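Side-chain contacts in CobC (Shigella flexneri 2a, PDB 6NRU), which probably removes the phosphate from alpha-ribazole 5'-phosphate and from adenosylcobalamin 5'-phosphate, a step in building the nucleotide loop of vitamin B12: residues A38-L41 and H42-L45; G12-Q15 and A16-D19; G165-A168 and E169-W172; S151-G154 and V155-L159. All coordinates share one frame; numbering follows the deposited sequence.

Contact 1: A38-L41 and H42-L45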
ATOM      1  N   ALA A  38       3.263   4.508  13.167  1.00 44.33           N
ATOM      2  CA  ALA A  38       2.427   3.329  13.371  1.00 45.70           C
ATOM      3  C   ALA A  38       1.876   3.284  14.788  1.00 49.70           C
ATOM      4  O   ALA A  38       0.719   2.899  14.999  1.00 50.96           O
ATOM      5  CB  ALA A  38       3.222   2.061  13.057  1.00 45.13           C
ATOM      6  N   GLN A  39       2.685   3.679  15.774  1.00 52.58           N
ATOM      7  CA  GLN A  39       2.224   3.680  17.157  1.00 56.41           C
ATOM      8  C   GLN A  39       1.094   4.679  17.358  1.00 58.68           C
ATOM      9  O   GLN A  39       0.125   4.395  18.072  1.00 61.77           O
ATOM     10  CB  GLN A  39       3.384   3.999  18.096  1.00 59.58           C
ATOM     11  CG  GLN A  39       4.342   2.848  18.317  1.00 62.01           C
ATOM     12  CD  GLN A  39       5.631   3.301  18.971  1.00 66.18           C
ATOM     13  OE1 GLN A  39       5.964   4.489  18.957  1.00 67.48           O
ATOM     14  NE2 GLN A  39       6.365   2.358  19.552  1.00 67.63           N
ATOM     15  N   ASN A  40       1.209   5.859  16.747  1.00 57.79           N
ATOM     16  CA  ASN A  40       0.124   6.830  16.806  1.00 58.60           C
ATOM     17  C   ASN A  40      -1.129   6.284  16.135  1.00 56.84           C
ATOM     18  O   ASN A  40      -2.244   6.470  16.636  1.00 58.66           O
ATOM     19  CB  ASN A  40       0.566   8.142  16.156  1.00 59.30           C
ATOM     20  CG  ASN A  40      -0.423   9.269  16.380  1.00 61.05           C
ATOM     21  OD1 ASN A  40      -1.150   9.289  17.373  1.00 62.55           O
ATOM     22  ND2 ASN A  40      -0.452  10.220  15.453  1.00 60.84           N
ATOM     23  N   LEU A  41      -0.963   5.587  15.006  1.00 53.01           N
ATOM     24  CA  LEU A  41      -2.104   4.984  14.328  1.00 50.71           C
ATOM     25  C   LEU A  41      -2.785   3.936  15.197  1.00 51.73           C
ATOM     26  O   LEU A  41      -4.007   3.756  15.111  1.00 52.82           O
ATOM     27  CB  LEU A  41      -1.660   4.356  13.009  1.00 48.88           C
ATOM     28  CG  LEU A  41      -1.590   5.275  11.791  1.00 47.80           C
ATOM     29  CD1 LEU A  41      -0.835   4.588  10.664  1.00 46.12           C
ATOM     30  CD2 LEU A  41      -2.984   5.677  11.342  1.00 48.13           C
ATOM     31  N   HIS A  42      -2.015   3.231  16.029  1.00 51.02           N
ATOM     32  CA  HIS A  42      -2.609   2.246  16.925  1.00 52.12           C
ATOM     33  C   HIS A  42      -3.621   2.894  17.860  1.00 53.72           C
ATOM     34  O   HIS A  42      -4.713   2.357  18.076  1.00 55.62           O
ATOM     35  CB  HIS A  42      -1.523   1.544  17.735  1.00 53.53           C
ATOM     36  CG  HIS A  42      -2.017   0.981  19.030  1.00 56.66           C
ATOM     37  ND1 HIS A  42      -2.783  -0.163  19.099  1.00 57.07           N
ATOM     38  CD2 HIS A  42      -1.873   1.414  20.304  1.00 59.54           C
ATOM     39  CE1 HIS A  42      -3.079  -0.416  20.360  1.00 60.01           C
ATOM     40  NE2 HIS A  42      -2.540   0.526  21.113  1.00 61.10           N
ATOM     41  N   THR A  43      -3.275   4.049  18.426  1.00 53.68           N
ATOM     42  CA  THR A  43      -4.221   4.746  19.286  1.00 57.97           C
ATOM     43  C   THR A  43      -5.298   5.462  18.480  1.00 60.15           C
ATOM     44  O   THR A  43      -6.406   5.667  18.985  1.00 61.82           O
ATOM     45  CB  THR A  43      -3.481   5.735  20.188  1.00 59.44           C
ATOM     46  OG1 THR A  43      -2.858   6.743  19.387  1.00 59.40           O
ATOM     47  CG2 THR A  43      -2.411   5.016  21.000  1.00 60.00           C
ATOM     48  N   LEU A  44      -4.999   5.840  17.233  1.00 60.44           N
ATOM     49  CA  LEU A  44      -5.984   6.546  16.421  1.00 62.65           C
ATOM     50  C   LEU A  44      -7.145   5.639  16.038  1.00 67.38           C
ATOM     51  O   LEU A  44      -8.264   6.125  15.838  1.00 69.73           O
ATOM     52  CB  LEU A  44      -5.334   7.123  15.164  1.00 59.26           C
ATOM     53  CG  LEU A  44      -4.541   8.420  15.322  1.00 58.25           C
ATOM     54  CD1 LEU A  44      -4.074   8.920  13.968  1.00 39.24           C
ATOM     55  CD2 LEU A  44      -5.385   9.469  16.027  1.00 59.10           C
ATOM     56  N   LEU A  45      -6.899   4.330  15.937  1.00 69.80           N
ATOM     57  CA  LEU A  45      -7.903   3.347  15.553  1.00 72.22           C
ATOM     58  C   LEU A  45      -8.066   2.271  16.624  1.00 75.63           C
ATOM     59  O   LEU A  45      -8.377   1.116  16.316  1.00 77.38           O
ATOM     60  CB  LEU A  45      -7.548   2.712  14.215  1.00 70.85           C
ATOM     61  CG  LEU A  45      -7.187   3.717  13.120  1.00 70.64           C
ATOM     62  CD1 LEU A  45      -6.090   3.178  12.205  1.00 69.70           C
ATOM     63  CD2 LEU A  45      -8.424   4.105  12.332  1.00 70.23           C
TER

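Contact 2: G12-Q15 and A16-D19. With SO4 (sulfate ion), chain N.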
ATOM      1  N   GLY A  12       4.781   2.960   7.563  1.00 75.38           N
ATOM      2  CA  GLY A  12       5.450   4.171   7.981  1.00 78.03           C
ATOM      3  C   GLY A  12       6.716   4.448   7.188  1.00 78.99           C
ATOM      4  O   GLY A  12       7.104   3.716   6.276  1.00 79.85           O
ATOM      5  N   GLU A  13       7.372   5.548   7.558  1.00 70.86           N
ATOM      6  CA  GLU A  13       8.595   5.964   6.884  1.00 64.00           C
ATOM      7  C   GLU A  13       9.669   4.890   7.004  1.00 59.00           C
ATOM      8  O   GLU A  13       9.772   4.198   8.021  1.00 59.18           O
ATOM      9  CB  GLU A  13       9.101   7.282   7.475  1.00 64.34           C
ATOM     10  CG  GLU A  13      10.315   7.861   6.766  1.00 64.59           C
ATOM     11  CD  GLU A  13      11.014   8.939   7.578  1.00 66.71           C
ATOM     12  OE1 GLU A  13      11.526   8.631   8.675  1.00 67.94           O
ATOM     13  OE2 GLU A  13      11.050  10.098   7.114  1.00 67.35           O
ATOM     14  N   THR A  14      10.467   4.746   5.948  1.00 53.77           N
ATOM     15  CA  THR A  14      11.554   3.781   5.907  1.00 48.87           C
ATOM     16  C   THR A  14      12.844   4.489   5.515  1.00 46.57           C
ATOM     17  O   THR A  14      12.841   5.642   5.073  1.00 46.84           O
ATOM     18  CB  THR A  14      11.254   2.634   4.932  1.00 47.85           C
ATOM     19  OG1 THR A  14      11.112   3.156   3.606  1.00 48.30           O
ATOM     20  CG2 THR A  14       9.970   1.921   5.321  1.00 47.14           C
ATOM     21  N   GLN A  15      13.963   3.788   5.702  1.00 44.88           N
ATOM     22  CA  GLN A  15      15.261   4.381   5.399  1.00 45.42           C
ATOM     23  C   GLN A  15      15.409   4.672   3.914  1.00 42.02           C
ATOM     24  O   GLN A  15      16.044   5.663   3.537  1.00 43.00           O
ATOM     25  CB  GLN A  15      16.387   3.461   5.873  1.00 48.18           C
ATOM     26  CG  GLN A  15      17.771   4.079   5.773  1.00 52.85           C
ATOM     27  CD  GLN A  15      17.907   5.332   6.618  1.00 57.81           C
ATOM     28  OE1 GLN A  15      17.539   5.344   7.792  1.00 58.74           O
ATOM     29  NE2 GLN A  15      18.434   6.397   6.020  1.00 60.13           N
ATOM     30  N   ALA A  16      14.834   3.824   3.059  1.00 38.58           N
ATOM     31  CA  ALA A  16      14.873   4.087   1.624  1.00 37.48           C
ATOM     32  C   ALA A  16      14.160   5.391   1.288  1.00 37.94           C
ATOM     33  O   ALA A  16      14.605   6.142   0.412  1.00 39.50           O
ATOM     34  CB  ALA A  16      14.255   2.918   0.857  1.00 36.05           C
ATOM     35  N   ASN A  17      13.048   5.672   1.973  1.00 37.01           N
ATOM     36  CA  ASN A  17      12.366   6.949   1.792  1.00 38.24           C
ATOM     37  C   ASN A  17      13.274   8.104   2.188  1.00 39.32           C
ATOM     38  O   ASN A  17      13.389   9.101   1.464  1.00 39.02           O
ATOM     39  CB  ASN A  17      11.074   6.980   2.611  1.00 39.34           C
ATOM     40  CG  ASN A  17      10.074   5.936   2.164  1.00 41.60           C
ATOM     41  OD1 ASN A  17       9.235   5.487   2.946  1.00 43.36           O
ATOM     42  ND2 ASN A  17      10.161   5.538   0.898  1.00 41.97           N
ATOM     43  N   VAL A  18      13.929   7.983   3.345  1.00 40.80           N
ATOM     44  CA  VAL A  18      14.860   9.015   3.785  1.00 42.86           C
ATOM     45  C   VAL A  18      15.943   9.230   2.738  1.00 46.14           C
ATOM     46  O   VAL A  18      16.331  10.368   2.448  1.00 48.53           O
ATOM     47  CB  VAL A  18      15.451   8.640   5.156  1.00 44.21           C
ATOM     48  CG1 VAL A  18      16.573   9.590   5.534  1.00 47.56           C
ATOM     49  CG2 VAL A  18      14.364   8.648   6.218  1.00 42.11           C
ATOM     50  N   ASP A  19      16.424   8.150   2.130  1.00 46.76           N
ATOM     51  CA  ASP A  19      17.493   8.227   1.148  1.00 49.18           C
ATOM     52  C   ASP A  19      16.984   8.342  -0.283  1.00 48.14           C
ATOM     53  O   ASP A  19      17.778   8.206  -1.220  1.00 49.54           O
ATOM     54  CB  ASP A  19      18.408   7.013   1.285  1.00 51.64           C
ATOM     55  CG  ASP A  19      18.834   6.774   2.718  1.00 54.43           C
ATOM     56  OD1 ASP A  19      18.722   7.716   3.533  1.00 56.03           O
ATOM     57  OD2 ASP A  19      19.280   5.651   3.033  1.00 54.80           O
TER
HETATM   58  S   SO4 N 302       7.441   3.795  -0.870  1.00116.97           S
HETATM   59  O1  SO4 N 302       7.114   3.385  -2.232  1.00116.75           O
HETATM   60  O2  SO4 N 302       8.747   4.447  -0.860  1.00116.81           O
HETATM   61  O3  SO4 N 302       6.428   4.726  -0.384  1.00117.00           O
HETATM   62  O4  SO4 N 302       7.473   2.624   0.002  1.00117.17           O

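Contact 3: G165-A168 and E169-W172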
ATOM      1  N   GLY A 165     -13.916   2.825 -10.041  1.00 54.78           N
ATOM      2  CA  GLY A 165     -14.173   2.659 -11.456  1.00 55.63           C
ATOM      3  C   GLY A 165     -13.325   3.490 -12.387  1.00 56.14           C
ATOM      4  O   GLY A 165     -13.768   3.799 -13.501  1.00 58.56           O
HETATM    5  N   MSE A 166     -12.120   3.866 -11.976  1.00 50.55           N
HETATM    6  CA  MSE A 166     -11.227   4.623 -12.844  1.00 47.90           C
HETATM    7  C   MSE A 166     -10.097   3.756 -13.396  1.00 45.41           C
HETATM    8  O   MSE A 166      -9.754   2.736 -12.804  1.00 45.70           O
HETATM    9  CB  MSE A 166     -10.631   5.827 -12.105  1.00 46.30           C
HETATM   10  CG  MSE A 166     -11.601   6.650 -11.292  1.00 44.84           C
HETATM   11 SE   MSE A 166     -10.676   7.904 -10.117  0.39 42.35          SE
HETATM   12  CE  MSE A 166     -10.217   9.272 -11.404  1.00 42.53           C
ATOM     13  N   PRO A 167      -9.522   4.164 -14.530  1.00 43.28           N
ATOM     14  CA  PRO A 167      -8.390   3.417 -15.089  1.00 43.38           C
ATOM     15  C   PRO A 167      -7.194   3.428 -14.152  1.00 43.30           C
ATOM     16  O   PRO A 167      -7.090   4.242 -13.232  1.00 41.57           O
ATOM     17  CB  PRO A 167      -8.079   4.157 -16.397  1.00 42.99           C
ATOM     18  CG  PRO A 167      -8.676   5.511 -16.224  1.00 42.69           C
ATOM     19  CD  PRO A 167      -9.903   5.298 -15.390  1.00 42.54           C
ATOM     20  N   ALA A 168      -6.272   2.498 -14.406  1.00 45.59           N
ATOM     21  CA  ALA A 168      -5.114   2.354 -13.533  1.00 48.05           C
ATOM     22  C   ALA A 168      -4.234   3.596 -13.541  1.00 50.37           C
ATOM     23  O   ALA A 168      -3.536   3.866 -12.559  1.00 52.26           O
ATOM     24  CB  ALA A 168      -4.303   1.125 -13.939  1.00 50.91           C
ATOM     25  N   GLU A 169      -4.264   4.370 -14.630  1.00 50.99           N
ATOM     26  CA  GLU A 169      -3.389   5.533 -14.744  1.00 52.30           C
ATOM     27  C   GLU A 169      -3.735   6.599 -13.711  1.00 53.06           C
ATOM     28  O   GLU A 169      -2.844   7.276 -13.182  1.00 53.23           O
ATOM     29  CB  GLU A 169      -3.472   6.113 -16.156  1.00 53.82           C
ATOM     30  CG  GLU A 169      -2.893   7.512 -16.290  1.00 56.93           C
ATOM     31  CD  GLU A 169      -2.835   7.991 -17.729  1.00 62.04           C
ATOM     32  OE1 GLU A 169      -3.743   7.643 -18.514  1.00 63.65           O
ATOM     33  OE2 GLU A 169      -1.880   8.720 -18.075  1.00 64.43           O
ATOM     34  N   SER A 170      -5.021   6.764 -13.408  1.00 53.95           N
ATOM     35  CA  SER A 170      -5.479   7.803 -12.495  1.00 54.71           C
ATOM     36  C   SER A 170      -5.295   7.436 -11.025  1.00 56.79           C
ATOM     37  O   SER A 170      -5.959   8.025 -10.166  1.00 58.14           O
ATOM     38  CB  SER A 170      -6.946   8.130 -12.772  1.00 53.33           C
ATOM     39  OG  SER A 170      -7.750   6.977 -12.632  1.00 51.86           O
HETATM   40  N   MSE A 171      -4.417   6.486 -10.716  1.00 57.12           N
HETATM   41  CA  MSE A 171      -4.107   6.151  -9.333  1.00 55.71           C
HETATM   42  C   MSE A 171      -3.418   7.316  -8.642  1.00 54.46           C
HETATM   43  O   MSE A 171      -3.420   7.412  -7.418  1.00 55.07           O
HETATM   44  CB  MSE A 171      -3.214   4.915  -9.264  1.00 57.84           C
HETATM   45  CG  MSE A 171      -1.929   5.062 -10.052  1.00 62.30           C
HETATM   46 SE   MSE A 171      -0.791   3.492  -9.919  0.78 67.36          SE
HETATM   47  CE  MSE A 171       0.095   3.865  -8.220  1.00 66.70           C
ATOM     48  N   TRP A 172      -2.828   8.201  -9.441  1.00 53.74           N
ATOM     49  CA  TRP A 172      -2.030   9.302  -8.922  1.00 53.73           C
ATOM     50  C   TRP A 172      -2.865  10.495  -8.483  1.00 51.60           C
ATOM     51  O   TRP A 172      -2.292  11.498  -8.041  1.00 51.32           O
ATOM     52  CB  TRP A 172      -1.007   9.735  -9.971  1.00 57.06           C
ATOM     53  CG  TRP A 172      -0.118   8.612 -10.377  1.00 59.72           C
ATOM     54  CD1 TRP A 172      -0.150   7.925 -11.554  1.00 61.41           C
ATOM     55  CD2 TRP A 172       0.930   8.022  -9.596  1.00 60.54           C
ATOM     56  NE1 TRP A 172       0.819   6.951 -11.559  1.00 62.77           N
ATOM     57  CE2 TRP A 172       1.495   6.991 -10.368  1.00 61.77           C
ATOM     58  CE3 TRP A 172       1.446   8.272  -8.321  1.00 60.85           C
ATOM     59  CZ2 TRP A 172       2.552   6.209  -9.908  1.00 62.83           C
ATOM     60  CZ3 TRP A 172       2.493   7.494  -7.866  1.00 61.79           C
ATOM     61  CH2 TRP A 172       3.035   6.476  -8.657  1.00 62.86           C
TER

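Contact 4: S151-G154 and V155-L159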
ATOM      1  N   SER A 151      -0.540  -1.889   3.515  1.00 33.77           N
ATOM      2  CA  SER A 151       0.157  -2.091   2.253  1.00 33.01           C
ATOM      3  C   SER A 151       1.055  -0.907   1.915  1.00 34.22           C
ATOM      4  O   SER A 151       1.652  -0.294   2.809  1.00 36.75           O
ATOM      5  CB  SER A 151      -0.846  -2.336   1.124  1.00 30.65           C
ATOM      6  OG  SER A 151      -0.200  -2.836  -0.034  1.00 31.17           O
ATOM      7  N   HIS A 152       1.145  -0.574   0.629  1.00 32.39           N
ATOM      8  CA  HIS A 152       2.099   0.400   0.123  1.00 31.28           C
ATOM      9  C   HIS A 152       1.378   1.468  -0.686  1.00 30.60           C
ATOM     10  O   HIS A 152       0.187   1.358  -0.991  1.00 28.66           O
ATOM     11  CB  HIS A 152       3.175  -0.283  -0.729  1.00 31.24           C
ATOM     12  CG  HIS A 152       3.797  -1.469  -0.065  1.00 30.55           C
ATOM     13  ND1 HIS A 152       4.956  -1.383   0.674  1.00 31.77           N
ATOM     14  CD2 HIS A 152       3.413  -2.767  -0.014  1.00 30.71           C
ATOM     15  CE1 HIS A 152       5.264  -2.578   1.147  1.00 32.63           C
ATOM     16  NE2 HIS A 152       4.344  -3.436   0.744  1.00 31.95           N
ATOM     17  N   GLN A 153       2.134   2.508  -1.042  1.00 38.18           N
ATOM     18  CA  GLN A 153       1.552   3.668  -1.710  1.00 40.73           C
ATOM     19  C   GLN A 153       0.975   3.296  -3.073  1.00 40.42           C
ATOM     20  O   GLN A 153      -0.151   3.681  -3.408  1.00 36.81           O
ATOM     21  CB  GLN A 153       2.611   4.763  -1.848  1.00 45.14           C
ATOM     22  CG  GLN A 153       2.058   6.173  -1.835  1.00 49.23           C
ATOM     23  CD  GLN A 153       1.236   6.476  -3.067  1.00 53.74           C
ATOM     24  OE1 GLN A 153       0.146   7.041  -2.977  1.00 54.16           O
ATOM     25  NE2 GLN A 153       1.751   6.088  -4.232  1.00 56.58           N
ATOM     26  N   GLY A 154       1.737   2.551  -3.875  1.00 44.66           N
ATOM     27  CA  GLY A 154       1.261   2.191  -5.201  1.00 46.21           C
ATOM     28  C   GLY A 154       0.070   1.253  -5.168  1.00 45.83           C
ATOM     29  O   GLY A 154      -0.846   1.372  -5.984  1.00 48.02           O
ATOM     30  N   VAL A 155       0.063   0.311  -4.223  1.00 43.00           N
ATOM     31  CA  VAL A 155      -1.039  -0.642  -4.123  1.00 40.56           C
ATOM     32  C   VAL A 155      -2.314   0.059  -3.681  1.00 36.66           C
ATOM     33  O   VAL A 155      -3.375  -0.099  -4.296  1.00 35.71           O
ATOM     34  CB  VAL A 155      -0.676  -1.783  -3.155  1.00 42.29           C
ATOM     35  CG1 VAL A 155      -1.883  -2.670  -2.909  1.00 33.29           C
ATOM     36  CG2 VAL A 155       0.491  -2.592  -3.692  1.00 34.43           C
ATOM     37  N   LEU A 156      -2.230   0.840  -2.603  1.00 33.67           N
ATOM     38  CA  LEU A 156      -3.434   1.419  -2.018  1.00 30.97           C
ATOM     39  C   LEU A 156      -4.011   2.517  -2.901  1.00 29.78           C
ATOM     40  O   LEU A 156      -5.235   2.629  -3.037  1.00 29.39           O
ATOM     41  CB  LEU A 156      -3.126   1.948  -0.618  1.00 29.91           C
ATOM     42  CG  LEU A 156      -2.695   0.890   0.401  1.00 29.41           C
ATOM     43  CD1 LEU A 156      -2.287   1.535   1.711  1.00 29.13           C
ATOM     44  CD2 LEU A 156      -3.811  -0.108   0.624  1.00 30.05           C
ATOM     45  N   SER A 157      -3.149   3.337  -3.511  1.00 29.70           N
ATOM     46  CA  SER A 157      -3.637   4.381  -4.407  1.00 30.11           C
ATOM     47  C   SER A 157      -4.329   3.782  -5.620  1.00 30.15           C
ATOM     48  O   SER A 157      -5.371   4.281  -6.061  1.00 29.49           O
ATOM     49  CB  SER A 157      -2.486   5.278  -4.846  1.00 32.11           C
ATOM     50  OG  SER A 157      -1.643   4.590  -5.748  1.00 35.04           O
ATOM     51  N   LEU A 158      -3.758   2.711  -6.179  1.00 31.34           N
ATOM     52  CA  LEU A 158      -4.391   2.035  -7.305  1.00 32.58           C
ATOM     53  C   LEU A 158      -5.639   1.279  -6.870  1.00 34.43           C
ATOM     54  O   LEU A 158      -6.589   1.148  -7.653  1.00 34.69           O
ATOM     55  CB  LEU A 158      -3.399   1.086  -7.972  1.00 32.81           C
ATOM     56  CG  LEU A 158      -3.936   0.294  -9.162  1.00 33.08           C
ATOM     57  CD1 LEU A 158      -4.471   1.242 -10.216  1.00 33.31           C
ATOM     58  CD2 LEU A 158      -2.853  -0.599  -9.736  1.00 34.23           C
ATOM     59  N   LEU A 159      -5.658   0.776  -5.635  1.00 37.14           N
ATOM     60  CA  LEU A 159      -6.861   0.131  -5.126  1.00 38.92           C
ATOM     61  C   LEU A 159      -8.022   1.112  -5.091  1.00 39.97           C
ATOM     62  O   LEU A 159      -9.128   0.801  -5.546  1.00 42.17           O
ATOM     63  CB  LEU A 159      -6.601  -0.450  -3.735  1.00 38.36           C
ATOM     64  CG  LEU A 159      -7.773  -1.200  -3.101  1.00 38.00           C
ATOM     65  CD1 LEU A 159      -7.940  -2.562  -3.740  1.00 38.97           C
ATOM     66  CD2 LEU A 159      -7.579  -1.334  -1.603  1.00 38.47           C
TER

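Contact 1: A38-L41 and H42-L45
Thr43 and Leu44 meet Asn40 about one helical turn back, a local contact in the last turns of helix 32-44, and Leu41 packs against Leu45 in the next step. Two donors grip the carbonyl oxygen of Asn40. Leu44 N reaches Asn40 O at 2.9 Å in the carbonyl plane, as the regular helical bond, while Thr43 OG1 gives its proton to Asn40 O at 2.8 Å from a position tilted 24° out of that plane. The hydroxyl gets there because OG1 sits between its own backbone N and carbonyl carbon (chi1 64°), pointing back at the preceding turn, a familiar way for a helical threonine to satisfy its hydroxyl. Leu44 CG lies against the same oxygen, 3.3 Å from Asn40 O, and the Asn40 and Thr43 side chains cross at about a right angle. In the histidine phosphatase fold this helix packs on the central mixed sheet, and Leu41 and Leu45 are among the apolar side chains that do so. They lie side by side and point the same way, Leu41 CD2 4.1 Å from Leu45 CD1, and both touch Ile9 of strand 5-10 and Trp181 of strand 181-187. His42 is tied to helix 59-69, its ND1 hydrogen-bonded to Val68 O, and Leu41 touches Val68 as well. Leu45, the first residue to leave helical geometry, still donates its N to Leu41 O at 3.1 Å.

Contact 2: G12-Q15 and A16-D19
Gln15 and Asp19 join one turn apart through a forked bond: Gln15 NE2 donates to Asp19 OD1 at 2.8 Å and to Asp19 OD2 at 3.2 Å. Both oxygens are met on their syn sides, but the amide and carboxylate planes stand 46° apart, so the pair is not coplanar, and NE2 lies somewhat out of the carboxylate plane. A bend at chi2 (61°) turns the end of the glutamine toward Asp19. On another side of the turn, Asn17 reaches back to Thr14. Its OD1 takes a weak bond from Thr14 N at 3.3 Å and lies 3.1 Å from Thr14 OG1, while its ND2 donates to O2 of a bound sulfate, a bond whose modelled length is doubtfully short. Val18 CG2 rests on the carboxylate of Glu13, 3.6 Å from Glu13 CD.

The next shell fixes these groups. Gln178 NE2 also bonds Asn17 OD1, which probably helps set the amide so that ND2 faces the sulfate, and Arg10 and Arg60 hold the same anion. Glu13 OE1 is tied to Thr31 OG1, and Thr28 OG1 bonds Ala16 N at the start of the helix. Thr14 is the N-cap, and the weak bond that its N makes to Asn17 OD1, three residues on, resembles half of a capping box. Gly12 to Asn17 continue from Arg10 and His11, the probable phosphohistidine, as the Arg-His-Gly signature loop of histidine phosphatases, whose anion pocket the sulfate occupies, probably much as a substrate phosphate would.

Contact 3: G165-A168 and E169-W172
A tight turn in the loop between helix 153-163 and strand 181-187 brings Ser170 back over Pro167 and Met166; Met166 and Met171 are both selenomethionine. Pro167 O accepts twice from the one serine: from Ser170 OG at 2.9 Å, tilted 21° from the carbonyl plane, and from Ser170 N at 3.3 Å, well above that plane on the same face. The hydroxyl reaches the oxygen because OG is folded between the backbone N and carbonyl carbon of its own residue (chi1 58°). Met166 lies alongside the serine, Met166 CB 3.1 Å from Ser170 OG, and a turn about its CG-SE bond (chi3 78°) brings Met166 CE to 3.7 Å from Ser170 CB. The turn follows directly on a Schellman motif, in which Gly165, with positive phi, closes helix 153-163 and releases the chain into this loop. The chain then tightens into a short 3-10 segment, where Met171 N makes a weak bond to Ala168 O. Met171 CG also lies against that carbonyl, 3.2 Å from Ala168 O, and sits above one face of the Trp172 ring, offset toward its rim. Trp172 in turn meets Trp113 edge-to-face, while Ala168 and Met171 pack on Phe124 of helix 124-136.

Contact 4: S151-G154 and V155-L159
With chi1 at 72°, Ser157 OG lies between its own backbone N and carbonyl carbon and turns back to Gln153 O; with chi1 at -166°, Ser151 OG swings opposite its backbone N and lies against Val155. The Ser157 hydroxyl adds to the helical bond of its own backbone: Ser157 OG at 2.9 Å and Ser157 N at 3.0 Å hold Gln153 O from opposite faces of its plane. Ser151 OG sits 3.3 Å from Val155 CB, with its polar needs met by Leu82 O, and Ser151 CB packs 3.7 Å from Leu156 CD2. His152 is the N-cap: its carbonyl takes the first helical bond, Leu156 N to His152 O at 3.0 Å and nearly straight (166°). Leu156 CG also lies over that oxygen. The imidazole lies in the active site, where NE2 bonds Ser56 OG and the ring meets that of His11, the probable phosphohistidine, close to Glu84. Gln153 OE1 is bonded to Val176 N. The contact thus marks the passage from strand 146-151 into the buried helix 153-163, where Leu156 and Leu159 face strand 5-10 and Val155, Leu158 and Leu159 pack on helix 124-136.

How the contacts relate
From the N terminus the contacts come in series, in the order 2, 1, 4, 3; each closes only a local turn, and none nests in or crosses another. Contact 2 follows strand 5-10 at the active site, and contact 1, about 19 Å away between centres, ends the next helix, 32-44, and joins it to the sheet. Much later, contact 4 leaves strand 146-151, the sheet neighbour of strand 5-10, so that contacts 2 and 4 approach one pocket from adjacent strands without touching. Contact 3 lies beyond the helix begun in contact 4 and folds back on it: Met171 CE packs 3.1 Å from Ser157 OG. Contacts 1 and 3 lie on opposite sides of the chain's centre.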